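Local coordinates for protein AvmM (Streptomyces sp. NBRC 109436, PDB 7FE6) that catalyses macrocyclization through dehydration and Michael-type addition in the biosynthesis of alchivemycin A, at residues A26-P37 with Q183-G192; F77-W88 with V136-F144. All coordinates share one frame; numbering follows the deposited sequence.

Interaction 1 (A26-P37 with Q183-G192)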
loop_
_atom_site.group_PDB
_atom_site.type_symbol
_atom_site.label_atom_id
_atom_site.label_comp_id
_atom_site.label_asym_id
_atom_site.label_seq_id
_atom_site.Cartn_x
_atom_site.Cartn_y
_atom_site.Cartn_z
ATOM N N ALA A 26 9.736 0.972 1.444
ATOM C CA ALA A 26 9.309 1.366 0.103
ATOM C C ALA A 26 7.813 1.100 -0.102
ATOM O O ALA A 26 7.255 0.139 0.433
ATOM C CB ALA A 26 10.113 0.637 -0.966
ATOM N N ASP A 27 7.177 1.936 -0.931
ATOM C CA ASP A 27 5.761 1.794 -1.239
ATOM C C ASP A 27 5.518 1.840 -2.745
ATOM O O ASP A 27 6.211 2.552 -3.483
ATOM C CB ASP A 27 4.922 2.872 -0.560
ATOM C CG ASP A 27 5.026 2.799 0.941
ATOM O OD1 ASP A 27 4.713 1.732 1.503
ATOM O OD2 ASP A 27 5.397 3.808 1.572
ATOM N N PHE A 28 4.528 1.061 -3.193
ATOM C CA PHE A 28 4.080 1.041 -4.578
ATOM C C PHE A 28 2.753 1.782 -4.718
ATOM O O PHE A 28 1.894 1.739 -3.829
ATOM C CB PHE A 28 3.908 -0.400 -5.081
ATOM C CG PHE A 28 5.203 -1.145 -5.315
ATOM C CD1 PHE A 28 5.962 -0.910 -6.461
ATOM C CD2 PHE A 28 5.628 -2.131 -4.440
ATOM C CE1 PHE A 28 7.127 -1.613 -6.701
ATOM C CE2 PHE A 28 6.822 -2.840 -4.687
ATOM C CZ PHE A 28 7.563 -2.568 -5.807
ATOM N N ILE A 29 2.578 2.448 -5.859
ATOM C CA ILE A 29 1.305 3.056 -6.236
ATOM C C ILE A 29 1.009 2.664 -7.676
ATOM O O ILE A 29 1.855 2.862 -8.553
ATOM C CB ILE A 29 1.316 4.595 -6.112
ATOM C CG1 ILE A 29 1.433 5.043 -4.653
ATOM C CG2 ILE A 29 0.032 5.184 -6.710
ATOM C CD1 ILE A 29 0.188 4.745 -3.811
ATOM N N GLY A 30 -0.182 2.101 -7.921
ATOM C CA GLY A 30 -0.657 1.906 -9.272
ATOM C C GLY A 30 -0.137 0.679 -9.983
ATOM O O GLY A 30 -0.284 0.587 -11.205
ATOM N N VAL A 31 0.472 -0.262 -9.267
ATOM C CA VAL A 31 0.857 -1.552 -9.838
ATOM C C VAL A 31 -0.394 -2.398 -10.073
ATOM O O VAL A 31 -1.111 -2.714 -9.111
ATOM C CB VAL A 31 1.829 -2.300 -8.915
ATOM C CG1 VAL A 31 2.329 -3.588 -9.604
ATOM C CG2 VAL A 31 2.982 -1.400 -8.543
ATOM N N PRO A 32 -0.689 -2.813 -11.301
ATOM C CA PRO A 32 -1.847 -3.675 -11.514
ATOM C C PRO A 32 -1.544 -5.097 -11.074
ATOM O O PRO A 32 -0.400 -5.553 -11.103
ATOM C CB PRO A 32 -2.074 -3.591 -13.027
ATOM C CG PRO A 32 -0.747 -3.275 -13.604
ATOM C CD PRO A 32 0.023 -2.514 -12.557
ATOM N N ALA A 33 -2.598 -5.793 -10.633
ATOM C CA ALA A 33 -2.475 -7.192 -10.239
ATOM C C ALA A 33 -2.394 -8.128 -11.446
ATOM O O ALA A 33 -1.992 -9.291 -11.289
ATOM C CB ALA A 33 -3.638 -7.591 -9.333
ATOM N N VAL A 34 -2.816 -7.671 -12.630
ATOM C CA VAL A 34 -2.619 -8.404 -13.873
ATOM C C VAL A 34 -2.036 -7.439 -14.896
ATOM O O VAL A 34 -2.566 -6.335 -15.094
ATOM C CB VAL A 34 -3.916 -9.052 -14.409
ATOM C CG1 VAL A 34 -3.638 -9.721 -15.714
ATOM C CG2 VAL A 34 -4.485 -10.086 -13.413
ATOM N N ILE A 35 -0.932 -7.841 -15.518
ATOM C CA ILE A 35 -0.278 -7.065 -16.562
ATOM C C ILE A 35 -0.473 -7.780 -17.893
ATOM O O ILE A 35 -0.219 -8.987 -18.006
ATOM C CB ILE A 35 1.216 -6.856 -16.250
ATOM C CG1 ILE A 35 1.379 -5.884 -15.062
ATOM C CG2 ILE A 35 1.949 -6.392 -17.495
ATOM C CD1 ILE A 35 2.764 -5.774 -14.493
ATOM N N THR A 36 -0.934 -7.049 -18.891
ATOM C CA THR A 36 -1.131 -7.657 -20.198
ATOM C C THR A 36 0.190 -7.711 -20.952
ATOM O O THR A 36 0.858 -6.682 -21.085
ATOM C CB THR A 36 -2.149 -6.875 -21.019
ATOM O OG1 THR A 36 -3.421 -6.929 -20.374
ATOM C CG2 THR A 36 -2.260 -7.442 -22.438
ATOM N N PRO A 37 0.576 -8.867 -21.490
ATOM C CA PRO A 37 1.791 -8.932 -22.305
ATOM C C PRO A 37 1.748 -7.924 -23.438
ATOM O O PRO A 37 0.692 -7.674 -24.032
ATOM C CB PRO A 37 1.786 -10.370 -22.830
ATOM C CG PRO A 37 1.071 -11.119 -21.809
ATOM C CD PRO A 37 0.014 -10.205 -21.254
ATOM N N GLN A 183 9.950 -4.500 -0.350
ATOM C CA GLN A 183 8.516 -4.379 -0.563
ATOM C C GLN A 183 8.106 -5.114 -1.838
ATOM O O GLN A 183 8.789 -5.041 -2.869
ATOM C CB GLN A 183 8.083 -2.919 -0.673
ATOM C CG GLN A 183 6.585 -2.712 -0.468
ATOM C CD GLN A 183 6.184 -2.946 0.987
ATOM O OE1 GLN A 183 7.019 -2.885 1.880
ATOM N NE2 GLN A 183 4.916 -3.233 1.222
ATOM N N GLN A 184 6.966 -5.783 -1.777
ATOM C CA GLN A 184 6.532 -6.709 -2.810
ATOM C C GLN A 184 5.291 -6.160 -3.487
ATOM O O GLN A 184 4.482 -5.465 -2.871
ATOM C CB GLN A 184 6.242 -8.092 -2.198
ATOM C CG GLN A 184 5.769 -9.197 -3.141
ATOM C CD GLN A 184 5.655 -10.557 -2.439
ATOM O OE1 GLN A 184 6.145 -10.737 -1.332
ATOM N NE2 GLN A 184 4.959 -11.487 -3.059
ATOM N N ALA A 185 5.155 -6.468 -4.768
ATOM C CA ALA A 185 3.894 -6.312 -5.477
ATOM C C ALA A 185 3.728 -7.573 -6.310
ATOM O O ALA A 185 4.506 -7.798 -7.246
ATOM C CB ALA A 185 3.898 -5.055 -6.341
ATOM N N SER A 186 2.752 -8.414 -5.949
ATOM C CA SER A 186 2.496 -9.652 -6.682
ATOM C C SER A 186 1.524 -9.412 -7.821
ATOM O O SER A 186 0.561 -8.668 -7.689
ATOM C CB SER A 186 1.934 -10.733 -5.767
ATOM O OG SER A 186 2.887 -11.111 -4.800
ATOM N N PHE A 187 1.758 -10.075 -8.934
ATOM C CA PHE A 187 0.915 -9.856 -10.095
ATOM C C PHE A 187 0.945 -11.117 -10.937
ATOM O O PHE A 187 1.655 -12.071 -10.624
ATOM C CB PHE A 187 1.380 -8.616 -10.884
ATOM C CG PHE A 187 2.721 -8.783 -11.552
ATOM C CD1 PHE A 187 3.892 -8.597 -10.840
ATOM C CD2 PHE A 187 2.803 -9.098 -12.913
ATOM C CE1 PHE A 187 5.131 -8.745 -11.465
ATOM C CE2 PHE A 187 4.017 -9.254 -13.538
ATOM C CZ PHE A 187 5.192 -9.073 -12.819
ATOM N N ARG A 188 0.091 -11.153 -11.948
ATOM C CA ARG A 188 0.189 -12.121 -13.022
ATOM C C ARG A 188 0.493 -11.380 -14.314
ATOM O O ARG A 188 0.030 -10.251 -14.521
ATOM C CB ARG A 188 -1.098 -12.925 -13.169
ATOM C CG ARG A 188 -1.348 -13.920 -12.055
ATOM C CD ARG A 188 -2.459 -14.861 -12.457
ATOM N NE ARG A 188 -3.662 -14.134 -12.863
ATOM C CZ ARG A 188 -4.055 -13.966 -14.127
ATOM N NH1 ARG A 188 -3.345 -14.481 -15.129
ATOM N NH2 ARG A 188 -5.165 -13.284 -14.393
ATOM N N LEU A 189 1.256 -12.022 -15.189
ATOM C CA LEU A 189 1.520 -11.503 -16.530
ATOM C C LEU A 189 0.747 -12.389 -17.498
ATOM O O LEU A 189 1.175 -13.506 -17.803
ATOM C CB LEU A 189 3.013 -11.511 -16.828
ATOM C CG LEU A 189 3.505 -11.117 -18.223
ATOM C CD1 LEU A 189 3.069 -9.698 -18.586
ATOM C CD2 LEU A 189 5.030 -11.319 -18.357
ATOM N N GLY A 190 -0.388 -11.887 -17.984
ATOM C CA GLY A 190 -1.276 -12.680 -18.820
ATOM C C GLY A 190 -2.659 -12.095 -19.036
ATOM O O GLY A 190 -2.814 -10.871 -19.163
ATOM N N GLU A 191 -3.670 -12.965 -19.119
ATOM C CA GLU A 191 -5.039 -12.539 -19.393
ATOM C C GLU A 191 -5.800 -12.265 -18.105
ATOM O O GLU A 191 -5.600 -12.928 -17.080
ATOM C CB GLU A 191 -5.820 -13.570 -20.218
ATOM C CG GLU A 191 -5.445 -13.651 -21.672
ATOM C CD GLU A 191 -6.220 -14.743 -22.395
ATOM O OE1 GLU A 191 -7.292 -15.158 -21.877
ATOM O OE2 GLU A 191 -5.765 -15.183 -23.479
ATOM N N GLY A 192 -6.703 -11.293 -18.179
ATOM C CA GLY A 192 -7.491 -10.896 -17.040
ATOM C C GLY A 192 -8.571 -11.895 -16.694
ATOM O O GLY A 192 -8.780 -12.896 -17.399
#
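Ile-35 meets Phe-187 over a ring face: its CD1 methyl sits 4.1 Å from the centroid of the Phe-187 ring in a CH-pi contact. CG of Phe-187 lies between its own backbone N and carbonyl carbon (chi1 68°), which turns the ring up against Ile-35. The other branch of Ile-35, CG2, touches CD1 of Leu-189 at 3.7 Å, and the ring of Pro-37 leans on the same leucine methyl. On the opposite face of this strand pair Val-34 and Arg-188 run side by side, with CG2 of Val-34 3.4 Å from NH2 of Arg-188. A bend in the arginine chain (chi3 -54°) accompanies a local grip, in which NH2 of Arg-188 donates 2.7 Å to the carbonyl O of Glu-191, in the guanidinium plane.

Three backbone bonds hold the pair in parallel register: Arg-188 N to Ala-33 O, Ile-35 N to Arg-188 O (2.8 Å, nearly straight) and Gly-190 N to Ile-35 O. Before Ala-33 no backbone hydrogen bond joins the two chains, and the contact is carried mainly by side chains. CB of Ala-185 lies 4.1 Å from the centroid of the Phe-28 ring, over one face, and 3.9 Å from CG1 of Val-31, while Gln-183 O approaches the edge of the Phe-28 ring.

Further out, Arg-188 forms salt bridges to Glu-151 and to Glu-42 of a second subunit. A leucine in place of Arg-188 would probably leave both carboxylates without this positive partner and the Glu-191 carbonyl without its donor. Asp-27 and Ile-29 bond to strand 40-49, whereas 183-189 pairs with 153-162. The segment 26-37 is thus an edge chain that changes sheets across a beta sandwich, an arrangement reminiscent of the A/A' strand switch of V-type immunoglobulin domains.

Interaction 2 (F77-W88 with V136-F144); sequences FKLFYKVSRADW and VTAHVRLAF
Arg-141 lies flat on the indole of Trp-88, the two planes 10° apart and the arginine CZ 3.6 Å from the centroid of the six-membered ring, a stacked cation-pi contact. The arginine chain, extended from CG to NE, crosses the indole at about a right angle and lays CD over the same ring as well. The other face of the indole carries CB of Lys-82. NE of Arg-141 forms a salt bridge to Glu-42, which helps fix the guanidinium's rotation. On this face Lys-78, Phe-80, Trp-88 and Arg-141 stay partly exposed, while Lys-82 and His-139 are buried, His-139 against a third subunit, where its NE2 bonds to His-152.

The face bearing Leu-79, Val-140 and Leu-142 is the buried one. CD2 of Leu-79 presses on CG1 of Val-140 at 3.4 Å, and CD1 of Leu-142 meets CD1 of Phe-77 at 3.9 Å. Phe-77 and Phe-144 point the same way, CB of Phe-77 being 3.6 Å from CD1 of Phe-144. Ile-64 and Leu-113 of the facing sheet close over these residues.

Paired backbone bonds join Lys-78 to Ala-143, Phe-80 to Arg-141 and Lys-82 to His-139. At the turn, Ser-84 N still reaches Thr-137 O at 2.7 Å. NZ of Lys-82 is gripped by two carbonyls, Ser-84 O at 2.7 Å and Ala-86 O at 2.9 Å, which ties the turn to the strand.

The whole is an antiparallel pair of neighbouring strands in a five-stranded sheet of a beta sandwich, 77-83 running out into a type II' beta turn (Val-83 to Ala-86) that leads to the edge strand 89-90.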
loop_
_atom_site.group_PDB
_atom_site.type_symbol
_atom_site.label_atom_id
_atom_site.label_comp_id
_atom_site.label_asym_id
_atom_site.label_seq_id
_atom_site.Cartn_x
_atom_site.Cartn_y
_atom_site.Cartn_z
ATOM N N PHE A 77 11.940 -7.395 -21.390
ATOM C CA PHE A 77 11.057 -6.309 -21.025
ATOM C C PHE A 77 11.748 -4.975 -21.276
ATOM O O PHE A 77 12.973 -4.884 -21.404
ATOM C CB PHE A 77 10.589 -6.449 -19.571
ATOM C CG PHE A 77 11.704 -6.559 -18.549
ATOM C CD1 PHE A 77 12.210 -5.421 -17.921
ATOM C CD2 PHE A 77 12.196 -7.802 -18.163
ATOM C CE1 PHE A 77 13.204 -5.526 -16.959
ATOM C CE2 PHE A 77 13.188 -7.903 -17.197
ATOM C CZ PHE A 77 13.686 -6.758 -16.589
ATOM N N LYS A 78 10.929 -3.944 -21.396
ATOM C CA LYS A 78 11.407 -2.580 -21.503
ATOM C C LYS A 78 11.105 -1.848 -20.205
ATOM O O LYS A 78 10.034 -2.027 -19.611
ATOM C CB LYS A 78 10.767 -1.858 -22.683
ATOM C CG LYS A 78 11.262 -2.353 -23.993
ATOM C CD LYS A 78 10.681 -1.558 -25.119
ATOM C CE LYS A 78 11.139 -2.140 -26.429
ATOM N NZ LYS A 78 12.620 -2.022 -26.635
ATOM N N LEU A 79 12.068 -1.037 -19.764
ATOM C CA LEU A 79 12.021 -0.428 -18.441
ATOM C C LEU A 79 12.541 0.998 -18.532
ATOM O O LEU A 79 13.706 1.210 -18.878
ATOM C CB LEU A 79 12.847 -1.239 -17.436
ATOM C CG LEU A 79 12.315 -1.374 -16.000
ATOM C CD1 LEU A 79 13.428 -1.803 -15.048
ATOM C CD2 LEU A 79 11.647 -0.118 -15.515
ATOM N N PHE A 80 11.681 1.968 -18.223
ATOM C CA PHE A 80 12.066 3.372 -18.126
ATOM C C PHE A 80 11.699 3.907 -16.755
ATOM O O PHE A 80 10.726 3.458 -16.128
ATOM C CB PHE A 80 11.371 4.233 -19.182
ATOM C CG PHE A 80 11.888 4.022 -20.565
ATOM C CD1 PHE A 80 11.532 2.875 -21.285
ATOM C CD2 PHE A 80 12.718 4.974 -21.158
ATOM C CE1 PHE A 80 12.005 2.678 -22.573
ATOM C CE2 PHE A 80 13.206 4.793 -22.459
ATOM C CZ PHE A 80 12.860 3.641 -23.168
ATOM N N TYR A 81 12.456 4.895 -16.294
ATOM C CA TYR A 81 12.148 5.456 -14.995
ATOM C C TYR A 81 12.576 6.907 -14.959
ATOM O O TYR A 81 13.328 7.395 -15.816
ATOM C CB TYR A 81 12.797 4.656 -13.860
ATOM C CG TYR A 81 14.292 4.855 -13.694
ATOM C CD1 TYR A 81 15.195 4.218 -14.551
ATOM C CD2 TYR A 81 14.801 5.623 -12.653
ATOM C CE1 TYR A 81 16.558 4.367 -14.405
ATOM C CE2 TYR A 81 16.167 5.787 -12.489
ATOM C CZ TYR A 81 17.054 5.152 -13.378
ATOM O OH TYR A 81 18.429 5.289 -13.233
ATOM N N LYS A 82 12.092 7.582 -13.918
ATOM C CA LYS A 82 12.322 9.003 -13.712
ATOM C C LYS A 82 12.335 9.212 -12.211
ATOM O O LYS A 82 11.365 8.848 -11.537
ATOM C CB LYS A 82 11.215 9.803 -14.403
ATOM C CG LYS A 82 10.909 11.174 -13.877
ATOM C CD LYS A 82 9.430 11.463 -14.144
ATOM C CE LYS A 82 9.170 12.891 -14.493
ATOM N NZ LYS A 82 9.639 13.820 -13.417
ATOM N N VAL A 83 13.436 9.760 -11.690
ATOM C CA VAL A 83 13.611 9.937 -10.252
ATOM C C VAL A 83 13.026 11.286 -9.863
ATOM O O VAL A 83 13.619 12.334 -10.141
ATOM C CB VAL A 83 15.081 9.828 -9.840
ATOM C CG1 VAL A 83 15.188 9.897 -8.347
ATOM C CG2 VAL A 83 15.672 8.528 -10.344
ATOM N N SER A 84 11.853 11.254 -9.215
ATOM C CA SER A 84 11.163 12.467 -8.782
ATOM C C SER A 84 11.003 13.444 -9.943
ATOM O O SER A 84 10.424 13.083 -10.979
ATOM C CB SER A 84 11.920 13.133 -7.632
ATOM O OG SER A 84 11.907 12.272 -6.512
ATOM N N ARG A 85 11.542 14.661 -9.811
ATOM C CA ARG A 85 11.355 15.669 -10.851
ATOM C C ARG A 85 12.482 15.706 -11.911
ATOM O O ARG A 85 12.486 16.602 -12.764
ATOM C CB ARG A 85 11.120 17.040 -10.211
ATOM C CG ARG A 85 12.327 17.781 -9.642
ATOM C CD ARG A 85 11.857 19.083 -8.962
ATOM N NE ARG A 85 12.991 19.807 -8.365
ATOM C CZ ARG A 85 12.913 20.722 -7.394
ATOM N NH1 ARG A 85 11.721 21.066 -6.885
ATOM N NH2 ARG A 85 14.039 21.315 -6.958
ATOM N N ALA A 86 13.427 14.766 -11.889
ATOM C CA ALA A 86 14.370 14.657 -12.993
ATOM C C ALA A 86 13.659 14.090 -14.223
ATOM O O ALA A 86 12.472 13.750 -14.195
ATOM C CB ALA A 86 15.544 13.769 -12.607
ATOM N N ASP A 87 14.400 13.950 -15.308
ATOM C CA ASP A 87 13.865 13.525 -16.596
ATOM C C ASP A 87 13.787 12.001 -16.733
ATOM O O ASP A 87 14.500 11.249 -16.065
ATOM C CB ASP A 87 14.732 14.110 -17.703
ATOM C CG ASP A 87 14.438 15.570 -17.930
ATOM O OD1 ASP A 87 13.485 16.085 -17.293
ATOM O OD2 ASP A 87 15.152 16.197 -18.736
ATOM N N TRP A 88 12.926 11.552 -17.652
ATOM C CA TRP A 88 12.833 10.128 -17.955
ATOM C C TRP A 88 14.155 9.613 -18.494
ATOM O O TRP A 88 14.924 10.347 -19.113
ATOM C CB TRP A 88 11.729 9.854 -18.975
ATOM C CG TRP A 88 10.360 9.892 -18.385
ATOM C CD1 TRP A 88 9.487 10.934 -18.398
ATOM C CD2 TRP A 88 9.706 8.817 -17.686
ATOM N NE1 TRP A 88 8.328 10.583 -17.730
ATOM C CE2 TRP A 88 8.447 9.298 -17.267
ATOM C CE3 TRP A 88 10.085 7.511 -17.340
ATOM C CZ2 TRP A 88 7.548 8.514 -16.536
ATOM C CZ3 TRP A 88 9.215 6.735 -16.613
ATOM C CH2 TRP A 88 7.945 7.232 -16.217
ATOM N N VAL A 136 12.232 9.469 -1.804
ATOM C CA VAL A 136 12.643 9.543 -3.208
ATOM C C VAL A 136 11.698 8.662 -4.018
ATOM O O VAL A 136 11.427 7.521 -3.631
ATOM C CB VAL A 136 14.110 9.087 -3.408
ATOM C CG1 VAL A 136 14.465 8.979 -4.897
ATOM C CG2 VAL A 136 15.090 10.018 -2.678
ATOM N N THR A 137 11.225 9.172 -5.150
ATOM C CA THR A 137 10.268 8.463 -5.983
ATOM C C THR A 137 10.905 8.117 -7.318
ATOM O O THR A 137 11.607 8.943 -7.914
ATOM C CB THR A 137 9.017 9.324 -6.256
ATOM O OG1 THR A 137 8.246 9.508 -5.062
ATOM C CG2 THR A 137 8.138 8.720 -7.364
ATOM N N ALA A 138 10.616 6.912 -7.805
ATOM C CA ALA A 138 10.823 6.567 -9.198
ATOM C C ALA A 138 9.448 6.412 -9.820
ATOM O O ALA A 138 8.610 5.661 -9.302
ATOM C CB ALA A 138 11.647 5.284 -9.351
ATOM N N HIS A 139 9.194 7.150 -10.890
ATOM C CA HIS A 139 8.072 6.841 -11.764
ATOM C C HIS A 139 8.574 5.816 -12.784
ATOM O O HIS A 139 9.661 5.984 -13.341
ATOM C CB HIS A 139 7.572 8.113 -12.451
ATOM C CG HIS A 139 7.092 9.172 -11.506
ATOM N ND1 HIS A 139 5.753 9.367 -11.221
ATOM C CD2 HIS A 139 7.775 10.079 -10.759
ATOM C CE1 HIS A 139 5.633 10.365 -10.359
ATOM N NE2 HIS A 139 6.844 10.816 -10.065
ATOM N N VAL A 140 7.826 4.737 -13.000
ATOM C CA VAL A 140 8.364 3.598 -13.740
ATOM C C VAL A 140 7.411 3.204 -14.866
ATOM O O VAL A 140 6.221 2.975 -14.626
ATOM C CB VAL A 140 8.603 2.387 -12.818
ATOM C CG1 VAL A 140 9.291 1.297 -13.592
ATOM C CG2 VAL A 140 9.395 2.764 -11.630
ATOM N N ARG A 141 7.945 3.063 -16.078
ATOM C CA ARG A 141 7.188 2.563 -17.215
ATOM C C ARG A 141 7.736 1.197 -17.607
ATOM O O ARG A 141 8.938 1.055 -17.904
ATOM C CB ARG A 141 7.240 3.536 -18.388
ATOM C CG ARG A 141 6.400 4.778 -18.202
ATOM C CD ARG A 141 6.750 5.866 -19.222
ATOM N NE ARG A 141 5.939 7.055 -19.033
ATOM C CZ ARG A 141 6.232 8.266 -19.502
ATOM N NH1 ARG A 141 7.349 8.486 -20.194
ATOM N NH2 ARG A 141 5.412 9.284 -19.244
ATOM N N LEU A 142 6.842 0.203 -17.640
ATOM C CA LEU A 142 7.227 -1.191 -17.759
ATOM C C LEU A 142 6.343 -1.870 -18.785
ATOM O O LEU A 142 5.128 -1.635 -18.830
ATOM C CB LEU A 142 7.103 -1.916 -16.428
ATOM C CG LEU A 142 7.421 -3.405 -16.422
ATOM C CD1 LEU A 142 8.847 -3.646 -16.880
ATOM C CD2 LEU A 142 7.194 -3.969 -15.037
ATOM N N ALA A 143 6.972 -2.697 -19.616
ATOM C CA ALA A 143 6.279 -3.479 -20.626
ATOM C C ALA A 143 7.044 -4.777 -20.820
ATOM O O ALA A 143 8.260 -4.754 -21.030
ATOM C CB ALA A 143 6.170 -2.702 -21.948
ATOM N N PHE A 144 6.344 -5.901 -20.746
ATOM C CA PHE A 144 6.941 -7.171 -21.122
ATOM C C PHE A 144 6.637 -7.451 -22.579
ATOM O O PHE A 144 5.590 -7.059 -23.097
ATOM C CB PHE A 144 6.426 -8.305 -20.255
ATOM C CG PHE A 144 6.820 -8.177 -18.827
ATOM C CD1 PHE A 144 8.025 -8.720 -18.376
ATOM C CD2 PHE A 144 6.015 -7.490 -17.933
ATOM C CE1 PHE A 144 8.397 -8.594 -17.044
ATOM C CE2 PHE A 144 6.385 -7.360 -16.606
ATOM C CZ PHE A 144 7.569 -7.910 -16.161
#

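Interaction 2 is nested in the chain between the two segments of interaction 1, and their centres lie 15 Å apart. They meet in the sandwich core, where CD2 of Leu-189 is 3.6 Å from CG of Phe-144. They also meet between chains: Ser-186 OG bonds to Thr-137 OG1 of a second subunit, and Arg-188 binds that subunit's Glu-42, the residue which there also holds Arg-141. Neither contact lines the pocket, but one end of each comes near bound alchivemycin A: the side chain of Thr-137 is about 8 Å and that of Ala-26 about 12 Å from it. Strand 135-144 directly follows pocket residues Val-133 and Glu-134, while Gln-183 packs on pocket residue Arg-50 of the second subunit.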